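Local coordinates for protein carbohydrate binding family 6 (Clostridium thermocellum, PDB 5A8D) that probably hydrolyses terminal alpha-L-arabinofuranosyl linkages of arabinose-containing polysaccharides, as a five-bladed beta-propeller glycoside hydrolase of family 43, at residues P30-R35 and W159-G164; Y66-I71 and H85-N90; T286-R291 and N300-Q305. All coordinates share one frame; numbering follows the deposited sequence.

Contact 1: P30-R35 and W159-G164; sequences PIFSQR and WLFDPG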
loop_
_atom_site.group_PDB
_atom_site.type_symbol
_atom_site.label_atom_id
_atom_site.label_comp_id
_atom_site.label_asym_id
_atom_site.label_seq_id
_atom_site.Cartn_x
_atom_site.Cartn_y
_atom_site.Cartn_z
ATOM N N PRO A 30 28.025 -31.813 -43.650
ATOM C CA PRO A 30 26.707 -31.769 -44.324
ATOM C C PRO A 30 25.903 -30.506 -44.140
ATOM O O PRO A 30 25.043 -30.220 -45.002
ATOM C CB PRO A 30 25.969 -32.930 -43.708
ATOM C CG PRO A 30 27.045 -33.890 -43.365
ATOM C CD PRO A 30 28.204 -33.062 -42.921
ATOM N N ILE A 31 26.171 -29.721 -43.088
ATOM C CA ILE A 31 25.439 -28.476 -42.899
ATOM C C ILE A 31 26.275 -27.236 -43.141
ATOM O O ILE A 31 25.734 -26.192 -43.478
ATOM C CB ILE A 31 24.719 -28.372 -41.559
ATOM C CG1 ILE A 31 25.698 -28.397 -40.392
ATOM C CG2 ILE A 31 23.680 -29.479 -41.395
ATOM C CD1 ILE A 31 25.071 -27.859 -39.123
ATOM N N PHE A 32 27.590 -27.306 -42.930
ATOM C CA PHE A 32 28.391 -26.099 -43.180
ATOM C C PHE A 32 28.962 -25.989 -44.579
ATOM O O PHE A 32 29.470 -24.912 -44.949
ATOM C CB PHE A 32 29.488 -25.885 -42.114
ATOM C CG PHE A 32 30.701 -26.797 -42.189
ATOM C CD1 PHE A 32 31.684 -26.695 -43.176
ATOM C CD2 PHE A 32 30.961 -27.679 -41.131
ATOM C CE1 PHE A 32 32.794 -27.504 -43.176
ATOM C CE2 PHE A 32 32.071 -28.479 -41.130
ATOM C CZ PHE A 32 32.997 -28.408 -42.167
ATOM N N SER A 33 28.925 -27.076 -45.349
ATOM C CA SER A 33 29.522 -27.080 -46.671
ATOM C C SER A 33 29.023 -25.952 -47.523
ATOM O O SER A 33 27.819 -25.728 -47.606
ATOM C CB SER A 33 29.228 -28.378 -47.402
ATOM O OG SER A 33 29.543 -28.285 -48.792
ATOM N N GLN A 34 29.951 -25.224 -48.137
ATOM C CA GLN A 34 29.603 -24.209 -49.133
ATOM C C GLN A 34 29.707 -24.708 -50.600
ATOM O O GLN A 34 29.770 -23.898 -51.556
ATOM C CB GLN A 34 30.482 -22.971 -48.939
ATOM C CG GLN A 34 30.397 -22.340 -47.553
ATOM C CD GLN A 34 29.020 -21.828 -47.212
ATOM O OE1 GLN A 34 28.474 -20.912 -47.830
ATOM N NE2 GLN A 34 28.399 -22.482 -46.224
ATOM N N ARG A 35 29.698 -26.021 -50.786
ATOM C CA ARG A 35 30.001 -26.596 -52.099
ATOM C C ARG A 35 29.086 -26.273 -53.242
ATOM O O ARG A 35 29.547 -26.265 -54.429
ATOM C CB ARG A 35 30.068 -28.100 -52.046
ATOM C CG ARG A 35 31.403 -28.610 -51.585
ATOM C CD ARG A 35 31.765 -29.858 -52.371
ATOM N NE ARG A 35 30.777 -30.917 -52.181
ATOM C CZ ARG A 35 30.872 -32.147 -52.680
ATOM N NH1 ARG A 35 31.917 -32.501 -53.432
ATOM N NH2 ARG A 35 29.904 -33.045 -52.434
ATOM N N TRP A 159 33.587 -24.481 -36.414
ATOM C CA TRP A 159 33.926 -24.565 -37.856
ATOM C C TRP A 159 34.896 -23.492 -38.245
ATOM O O TRP A 159 34.661 -22.317 -37.841
ATOM C CB TRP A 159 32.634 -24.349 -38.694
ATOM C CG TRP A 159 31.576 -25.319 -38.300
ATOM C CD1 TRP A 159 31.749 -26.566 -37.760
ATOM C CD2 TRP A 159 30.158 -25.142 -38.439
ATOM N NE1 TRP A 159 30.527 -27.162 -37.547
ATOM C CE2 TRP A 159 29.537 -26.301 -37.951
ATOM C CE3 TRP A 159 29.360 -24.106 -38.929
ATOM C CZ2 TRP A 159 28.143 -26.450 -37.925
ATOM C CZ3 TRP A 159 27.995 -24.248 -38.903
ATOM C CH2 TRP A 159 27.394 -25.398 -38.409
ATOM N N LEU A 160 35.894 -23.827 -39.090
ATOM C CA LEU A 160 36.938 -22.879 -39.507
ATOM C C LEU A 160 36.970 -22.817 -41.029
ATOM O O LEU A 160 37.558 -23.684 -41.676
ATOM C CB LEU A 160 38.303 -23.337 -38.980
ATOM C CG LEU A 160 38.897 -22.691 -37.721
ATOM C CD1 LEU A 160 37.877 -22.410 -36.643
ATOM C CD2 LEU A 160 40.020 -23.563 -37.180
ATOM N N PHE A 161 36.330 -21.796 -41.607
ATOM C CA PHE A 161 36.337 -21.667 -43.077
ATOM C C PHE A 161 35.999 -20.296 -43.624
ATOM O O PHE A 161 36.244 -20.088 -44.811
ATOM C CB PHE A 161 35.436 -22.726 -43.795
ATOM C CG PHE A 161 33.944 -22.504 -43.632
ATOM C CD1 PHE A 161 33.258 -21.710 -44.544
ATOM C CD2 PHE A 161 33.235 -23.119 -42.620
ATOM C CE1 PHE A 161 31.901 -21.474 -44.443
ATOM C CE2 PHE A 161 31.854 -22.893 -42.506
ATOM C CZ PHE A 161 31.206 -22.067 -43.407
ATOM N N ASP A 162 35.358 -19.404 -42.833
ATOM C CA ASP A 162 34.800 -18.178 -43.385
ATOM C C ASP A 162 35.363 -16.949 -42.629
ATOM O O ASP A 162 34.726 -16.417 -41.725
ATOM C CB ASP A 162 33.270 -18.125 -43.505
ATOM C CG ASP A 162 32.530 -18.567 -42.272
ATOM O OD1 ASP A 162 33.177 -18.999 -41.282
ATOM O OD2 ASP A 162 31.240 -18.548 -42.359
ATOM N N PRO A 163 36.534 -16.495 -43.057
ATOM C CA PRO A 163 37.151 -15.312 -42.426
ATOM C C PRO A 163 36.525 -14.009 -42.850
ATOM O O PRO A 163 36.052 -13.868 -43.986
ATOM C CB PRO A 163 38.554 -15.362 -42.950
ATOM C CG PRO A 163 38.423 -15.944 -44.335
ATOM C CD PRO A 163 37.358 -16.996 -44.177
ATOM N N GLY A 164 36.512 -13.053 -41.938
ATOM C CA GLY A 164 36.188 -11.674 -42.246
ATOM C C GLY A 164 37.388 -10.861 -41.782
ATOM O O GLY A 164 37.691 -10.809 -40.590
#

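Contact 2: Y66-I71 and H85-N90; sequences YNIPDI and HGEVFN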
loop_
_atom_site.group_PDB
_atom_site.type_symbol
_atom_site.label_atom_id
_atom_site.label_comp_id
_atom_site.label_asym_id
_atom_site.label_seq_id
_atom_site.Cartn_x
_atom_site.Cartn_y
_atom_site.Cartn_z
ATOM N N TYR A 66 28.973 -28.798 -65.692
ATOM C CA TYR A 66 29.085 -27.513 -64.972
ATOM C C TYR A 66 30.031 -27.675 -63.787
ATOM O O TYR A 66 29.855 -28.611 -62.998
ATOM C CB TYR A 66 27.691 -27.130 -64.449
ATOM C CG TYR A 66 27.517 -25.746 -63.824
ATOM C CD1 TYR A 66 27.854 -25.507 -62.484
ATOM C CD2 TYR A 66 26.947 -24.694 -64.552
ATOM C CE1 TYR A 66 27.664 -24.258 -61.907
ATOM C CE2 TYR A 66 26.754 -23.442 -63.982
ATOM C CZ TYR A 66 27.113 -23.230 -62.663
ATOM O OH TYR A 66 26.921 -21.986 -62.119
ATOM N N ASN A 67 31.025 -26.784 -63.664
ATOM C CA ASN A 67 31.966 -26.800 -62.523
ATOM C C ASN A 67 33.039 -25.694 -62.529
ATOM O O ASN A 67 33.023 -24.786 -63.341
ATOM C CB ASN A 67 32.700 -28.168 -62.457
ATOM C CG ASN A 67 32.688 -28.788 -61.066
ATOM O OD1 ASN A 67 33.739 -28.992 -60.456
ATOM N ND2 ASN A 67 31.502 -29.106 -60.569
ATOM N N ILE A 68 33.893 -25.789 -61.521
ATOM C CA ILE A 68 35.342 -25.416 -61.473
ATOM C C ILE A 68 35.479 -24.631 -60.179
ATOM O O ILE A 68 35.003 -23.493 -60.150
ATOM C CB ILE A 68 36.012 -24.664 -62.670
ATOM C CG1 ILE A 68 37.541 -24.512 -62.444
ATOM C CG2 ILE A 68 35.509 -23.226 -62.867
ATOM C CD1 ILE A 68 38.264 -25.684 -61.801
ATOM N N PRO A 69 36.040 -25.270 -59.117
ATOM C CA PRO A 69 36.240 -24.773 -57.760
ATOM C C PRO A 69 37.294 -23.665 -57.589
ATOM O O PRO A 69 38.506 -23.917 -57.631
ATOM C CB PRO A 69 36.714 -26.004 -56.986
ATOM C CG PRO A 69 36.252 -27.174 -57.763
ATOM C CD PRO A 69 36.178 -26.756 -59.180
ATOM N N ASP A 70 36.841 -22.458 -57.318
ATOM C CA ASP A 70 37.712 -21.325 -57.437
ATOM C C ASP A 70 37.027 -20.078 -56.836
ATOM O O ASP A 70 35.998 -20.202 -56.219
ATOM C CB ASP A 70 38.113 -21.131 -58.921
ATOM C CG ASP A 70 36.963 -20.683 -59.838
ATOM O OD1 ASP A 70 35.840 -20.480 -59.359
ATOM O OD2 ASP A 70 37.236 -20.473 -61.059
ATOM N N ILE A 71 37.637 -18.913 -56.988
ATOM C CA ILE A 71 36.993 -17.654 -56.754
ATOM C C ILE A 71 37.028 -16.833 -58.052
ATOM O O ILE A 71 38.052 -16.748 -58.695
ATOM C CB ILE A 71 37.714 -16.880 -55.635
ATOM C CG1 ILE A 71 37.568 -17.683 -54.328
ATOM C CG2 ILE A 71 37.173 -15.464 -55.512
ATOM C CD1 ILE A 71 38.436 -17.251 -53.197
ATOM N N HIS A 85 35.428 -10.609 -64.816
ATOM C CA HIS A 85 36.877 -10.838 -64.804
ATOM C C HIS A 85 37.204 -12.321 -64.724
ATOM O O HIS A 85 38.365 -12.673 -64.775
ATOM C CB HIS A 85 37.507 -10.058 -63.645
ATOM C CG HIS A 85 37.238 -8.593 -63.750
ATOM N ND1 HIS A 85 37.763 -7.816 -64.755
ATOM C CD2 HIS A 85 36.442 -7.781 -63.018
ATOM C CE1 HIS A 85 37.241 -6.593 -64.678
ATOM N NE2 HIS A 85 36.490 -6.527 -63.599
ATOM N N GLY A 86 36.200 -13.192 -64.541
ATOM C CA GLY A 86 36.452 -14.619 -64.403
ATOM C C GLY A 86 37.232 -15.019 -63.159
ATOM O O GLY A 86 37.209 -14.317 -62.108
ATOM N N GLU A 87 37.927 -16.150 -63.278
ATOM C CA GLU A 87 38.644 -16.733 -62.186
ATOM C C GLU A 87 39.814 -15.859 -61.771
ATOM O O GLU A 87 40.605 -15.402 -62.647
ATOM C CB GLU A 87 39.162 -18.098 -62.603
ATOM C CG GLU A 87 40.023 -18.779 -61.530
ATOM C CD GLU A 87 40.404 -20.160 -61.927
ATOM O OE1 GLU A 87 39.588 -21.102 -61.720
ATOM O OE2 GLU A 87 41.541 -20.317 -62.469
ATOM N N VAL A 88 39.918 -15.601 -60.468
ATOM C CA VAL A 88 41.076 -14.864 -59.957
ATOM C C VAL A 88 41.959 -15.701 -59.030
ATOM O O VAL A 88 43.099 -15.305 -58.741
ATOM C CB VAL A 88 40.646 -13.525 -59.306
ATOM C CG1 VAL A 88 39.796 -12.683 -60.262
ATOM C CG2 VAL A 88 39.909 -13.701 -57.987
ATOM N N PHE A 89 41.444 -16.837 -58.557
ATOM C CA PHE A 89 42.181 -17.704 -57.657
ATOM C C PHE A 89 41.618 -19.108 -57.793
ATOM O O PHE A 89 40.400 -19.279 -57.803
ATOM C CB PHE A 89 41.981 -17.248 -56.214
ATOM C CG PHE A 89 42.743 -18.093 -55.196
ATOM C CD1 PHE A 89 44.117 -18.076 -55.158
ATOM C CD2 PHE A 89 42.058 -18.899 -54.312
ATOM C CE1 PHE A 89 44.821 -18.856 -54.232
ATOM C CE2 PHE A 89 42.736 -19.654 -53.354
ATOM C CZ PHE A 89 44.117 -19.647 -53.337
ATOM N N ASN A 90 42.513 -20.082 -57.871
ATOM C CA ASN A 90 42.173 -21.487 -57.903
ATOM C C ASN A 90 43.114 -22.156 -56.906
ATOM O O ASN A 90 44.288 -22.160 -57.130
ATOM C CB ASN A 90 42.381 -21.979 -59.322
ATOM C CG ASN A 90 42.131 -23.450 -59.482
ATOM O OD1 ASN A 90 42.663 -24.254 -58.750
ATOM N ND2 ASN A 90 41.283 -23.805 -60.464
HETATM O O HOH W 1 39.825 -26.075 -58.571
#

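Contact 3: T286-R291 and N300-Q305; sequences TVAKQR and NVCIDQ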
loop_
_atom_site.group_PDB
_atom_site.type_symbol
_atom_site.label_atom_id
_atom_site.label_comp_id
_atom_site.label_asym_id
_atom_site.label_seq_id
_atom_site.Cartn_x
_atom_site.Cartn_y
_atom_site.Cartn_z
ATOM N N THR A 286 16.417 -16.927 -54.386
ATOM C CA THR A 286 15.004 -16.571 -54.325
ATOM C C THR A 286 14.801 -15.085 -54.527
ATOM O O THR A 286 14.049 -14.679 -55.402
ATOM C CB THR A 286 14.355 -16.961 -52.968
ATOM O OG1 THR A 286 14.689 -18.315 -52.634
ATOM C CG2 THR A 286 12.832 -16.796 -53.019
ATOM N N VAL A 287 15.513 -14.273 -53.739
ATOM C CA VAL A 287 15.422 -12.821 -53.858
ATOM C C VAL A 287 15.864 -12.358 -55.226
ATOM O O VAL A 287 15.209 -11.481 -55.792
ATOM C CB VAL A 287 16.254 -12.068 -52.776
ATOM C CG1 VAL A 287 16.348 -10.577 -53.089
ATOM C CG2 VAL A 287 15.628 -12.267 -51.407
ATOM N N ALA A 288 16.982 -12.902 -55.745
ATOM C CA ALA A 288 17.464 -12.486 -57.068
ATOM C C ALA A 288 16.436 -12.797 -58.147
ATOM O O ALA A 288 16.237 -11.982 -59.056
ATOM C CB ALA A 288 18.802 -13.126 -57.410
ATOM N N LYS A 289 15.794 -13.961 -58.043
ATOM C CA LYS A 289 14.699 -14.319 -58.978
ATOM C C LYS A 289 13.560 -13.284 -59.028
ATOM O O LYS A 289 13.041 -12.997 -60.097
ATOM C CB LYS A 289 14.096 -15.694 -58.654
ATOM C CG LYS A 289 14.928 -16.934 -58.984
ATOM C CD LYS A 289 15.660 -16.900 -60.319
ATOM C CE LYS A 289 17.114 -16.454 -60.163
ATOM N NZ LYS A 289 17.853 -16.466 -61.464
ATOM N N GLN A 290 13.211 -12.698 -57.888
ATOM C CA GLN A 290 12.153 -11.681 -57.815
ATOM C C GLN A 290 12.690 -10.258 -58.080
ATOM O O GLN A 290 12.321 -9.320 -57.387
ATOM C CB GLN A 290 11.511 -11.722 -56.433
ATOM C CG GLN A 290 11.042 -13.098 -55.980
ATOM C CD GLN A 290 10.941 -13.214 -54.463
ATOM O OE1 GLN A 290 10.872 -12.210 -53.750
ATOM N NE2 GLN A 290 10.927 -14.446 -53.965
ATOM N N ARG A 291 13.505 -10.095 -59.119
ATOM C CA ARG A 291 14.332 -8.878 -59.303
ATOM C C ARG A 291 14.981 -8.824 -60.691
ATOM O O ARG A 291 15.092 -7.741 -61.269
ATOM C CB ARG A 291 15.456 -8.752 -58.233
ATOM C CG ARG A 291 15.055 -8.149 -56.883
ATOM C CD ARG A 291 16.245 -7.568 -56.099
ATOM N NE ARG A 291 15.973 -7.489 -54.650
ATOM C CZ ARG A 291 16.834 -7.052 -53.714
ATOM N NH1 ARG A 291 18.049 -6.636 -54.043
ATOM N NH2 ARG A 291 16.470 -7.037 -52.426
ATOM N N ASN A 300 22.330 -14.174 -58.815
ATOM C CA ASN A 300 22.066 -14.573 -57.417
ATOM C C ASN A 300 22.682 -13.708 -56.309
ATOM O O ASN A 300 22.345 -13.894 -55.157
ATOM C CB ASN A 300 22.234 -16.066 -57.129
ATOM C CG ASN A 300 21.394 -16.945 -58.015
ATOM O OD1 ASN A 300 21.718 -18.114 -58.172
ATOM N ND2 ASN A 300 20.332 -16.406 -58.602
ATOM N N VAL A 301 23.542 -12.759 -56.678
ATOM C CA VAL A 301 24.140 -11.813 -55.726
ATOM C C VAL A 301 23.330 -10.545 -55.727
ATOM O O VAL A 301 23.271 -9.863 -56.734
ATOM C CB VAL A 301 25.543 -11.459 -56.108
ATOM C CG1 VAL A 301 26.105 -10.375 -55.156
ATOM C CG2 VAL A 301 26.377 -12.734 -55.985
ATOM N N CYS A 302 22.751 -10.240 -54.578
ATOM C CA CYS A 302 21.828 -9.118 -54.433
ATOM C C CYS A 302 22.589 -7.979 -53.802
ATOM O O CYS A 302 23.449 -8.210 -52.944
ATOM C CB CYS A 302 20.705 -9.539 -53.523
ATOM S SG CYS A 302 19.769 -10.964 -54.224
ATOM N N ILE A 303 22.204 -6.753 -54.162
ATOM C CA ILE A 303 22.816 -5.561 -53.589
ATOM C C ILE A 303 21.701 -4.635 -53.108
ATOM O O ILE A 303 20.830 -4.250 -53.895
ATOM C CB ILE A 303 23.698 -4.848 -54.609
ATOM C CG1 ILE A 303 24.830 -5.765 -55.091
ATOM C CG2 ILE A 303 24.272 -3.529 -54.009
ATOM C CD1 ILE A 303 25.454 -5.237 -56.388
ATOM N N ASP A 304 21.687 -4.347 -51.813
ATOM C CA ASP A 304 20.733 -3.413 -51.208
ATOM C C ASP A 304 21.520 -2.258 -50.601
ATOM O O ASP A 304 22.621 -2.419 -50.116
ATOM C CB ASP A 304 19.999 -4.085 -50.076
ATOM C CG ASP A 304 19.053 -5.252 -50.552
ATOM O OD1 ASP A 304 18.835 -5.462 -51.742
ATOM O OD2 ASP A 304 18.593 -5.970 -49.687
ATOM N N GLN A 305 20.925 -1.082 -50.606
ATOM C CA GLN A 305 21.556 0.080 -49.997
ATOM C C GLN A 305 21.177 0.096 -48.509
ATOM O O GLN A 305 20.000 -0.137 -48.131
ATOM C CB GLN A 305 21.105 1.355 -50.674
ATOM C CG GLN A 305 21.888 2.557 -50.189
ATOM C CD GLN A 305 21.620 3.822 -50.971
ATOM O OE1 GLN A 305 20.979 3.816 -52.024
ATOM N NE2 GLN A 305 22.153 4.946 -50.459
#

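Contact 1: P30-R35 and W159-G164
Two first torsions bring the phenylalanine rings together: Phe-32 carries CG between its backbone N and carbonyl carbon (chi1 74°), which swings its ring in between Trp-159 and Phe-161, while Phe-161 adopts the same setting (chi1 72°) and meets it. The three rings form an aromatic cluster without a regular stack. Phe-32 CD2 sits over one face of the indole, toward its rim and 3.6 Å from Trp-159 CD1, with the Phe-32 ring and the five-membered ring of Trp-159 oblique at 43°. A CH-pi contact is also made: Phe-32 CB stands over the six-membered ring of Trp-159, 3.8 Å from its centroid and close to the ring normal. Against Phe-161 the Phe-32 ring is nearly parallel but slid aside; the rings, 5.5 Å apart at their centroids, barely overlap, and the closer approach is Phe-32 CB to Phe-161 CE2 at 3.8 Å. Ile-31 extends the apolar patch, its CD1 reaching Trp-159 CH2 at 3.5 Å, and Gln-34 lays CG 3.6 Å from Phe-161 CE1. Every touching residue is buried. Trp-159 was modelled in two conformers, and the indole contacts are those of one of them; in it NE1 hydrogen-bonds Asp-28 OD2, and Phe-210 meets the indole almost perpendicularly. The contact packs the short helix 29-32 against the loop that leads into strand 164-167, its centre about 11 Å from the centre of the chain, while Leu-324 and Phe-307 of a second subunit pack on Pro-30 and Ile-31, respectively.

Contact 2: Y66-I71 and H85-N90
The backbone oxygen of Ile-71 is gripped by two successive amides of the neighbouring strand: Val-88 N donates at 2.8 Å to Ile-71 O, with an angle of 170° at the hydrogen, and Phe-89 N adds a weak bond to it. Two residues facing one make a classic beta bulge. The return bond, Ile-71 N to Phe-89 O at 2.9 Å, completes an antiparallel hydrogen-bonded pair. On the face of the sheet that carries Ile-71 and Phe-89, their side chains meet obliquely, with Ile-71 CD1 at 4.1 Å from Phe-89 CD2; Ile-71 CG2 also touches Val-88 CG2. Next to the bulge the carboxylates of Asp-70 and Glu-87 come together. Glu-87 holds CG anti to its backbone N (chi1 176°) and stays extended beyond it, which carries OE1 to 2.5 Å from Asp-70 OD2, with the two carboxylate planes almost perpendicular (83°). The other carboxylate oxygen, Glu-87 OE2, is in a salt bridge with Arg-93, and Asn-90 ND2 gives OE1 a weak bond. Asn-90 is the N-cap of helix 91-94, its OD1 accepting from Arg-93 N. A water donates to Pro-69 O at 2.7 Å and, weakly, to Asn-90 OD1, bridging the incoming loop to the cap. Hence the hairpin of strands 70-76 and 83-89 is pinned at this end by main-chain bonds, whereas the polar cluster of Asp-70 and Glu-87 is acidic: an oxygen pair this close suggests that one carboxyl is protonated and shares its hydrogen, with Arg-93 probably offsetting the charge that remains.

Contact 3: T286-R291 and N300-Q305
The electrostatic part is a salt bridge between Arg-291 and Asp-304. Both terminal nitrogens of the guanidinium converge on a single oxygen, with NH1 at 2.7 Å and NH2 at 2.9 Å from Asp-304 OD1; the oxygen lies near the guanidinium plane, and the carboxylate plane is turned 33° from it. NH1 meets OD1 nearly along its C-O axis, NH2 on the syn side, somewhat out of the carboxylate plane. Arg-291 gets there because its chain runs extended from CG to NE (chi2 -158°, chi3 -157°). The other carboxylate oxygen, Asp-304 OD2, accepts from Tyr-282 OH, so both oxygens have partners and the carboxylate is fixed in rotation. Apolar contacts lie closer to the helix: Cys-302 SG touches Val-287 CG1 at 3.6 Å, and Ala-288 CB sits 3.6 Å from Asn-300 CA and 4.0 Å from Cys-302 SG. Val-287 CG1 also stands over one face of the Arg-291 guanidinium, toward its rim, joining the two kinds of contact. On the more exposed side, Lys-289 bends back, its CE reaching 3.6 Å from Asn-300 ND2 by van der Waals contact. Tyr-263 of a third subunit packs on Val-287, Gln-290 and Arg-291. Helix 285-289 lies in the connection between strands 277-283 and 301-308, antiparallel neighbours in a four-stranded sheet, as expected of a blade of the family 43 beta-propeller.

Overall arrangement
From the N terminus, 30-35 comes first and finds its partner only at 159-164, so contact 1 closes a long loop and ties helix 29-32 to the loop entering strand 164-167. Contact 2 falls wholly within that loop and closes a much shorter one, the hairpin of strands 70-76 and 83-89 in the sheet that starts at 40-45. Contact 3 follows in series, after contact 1 has closed, and joins helix 285-289 to strand 301-308 in the last sheet. None of the three cross, and none touch: contact 1 lies about 18 Å from contact 2 and 22 Å from contact 3, centre to centre. Contact 1 is thus central, the others more peripheral.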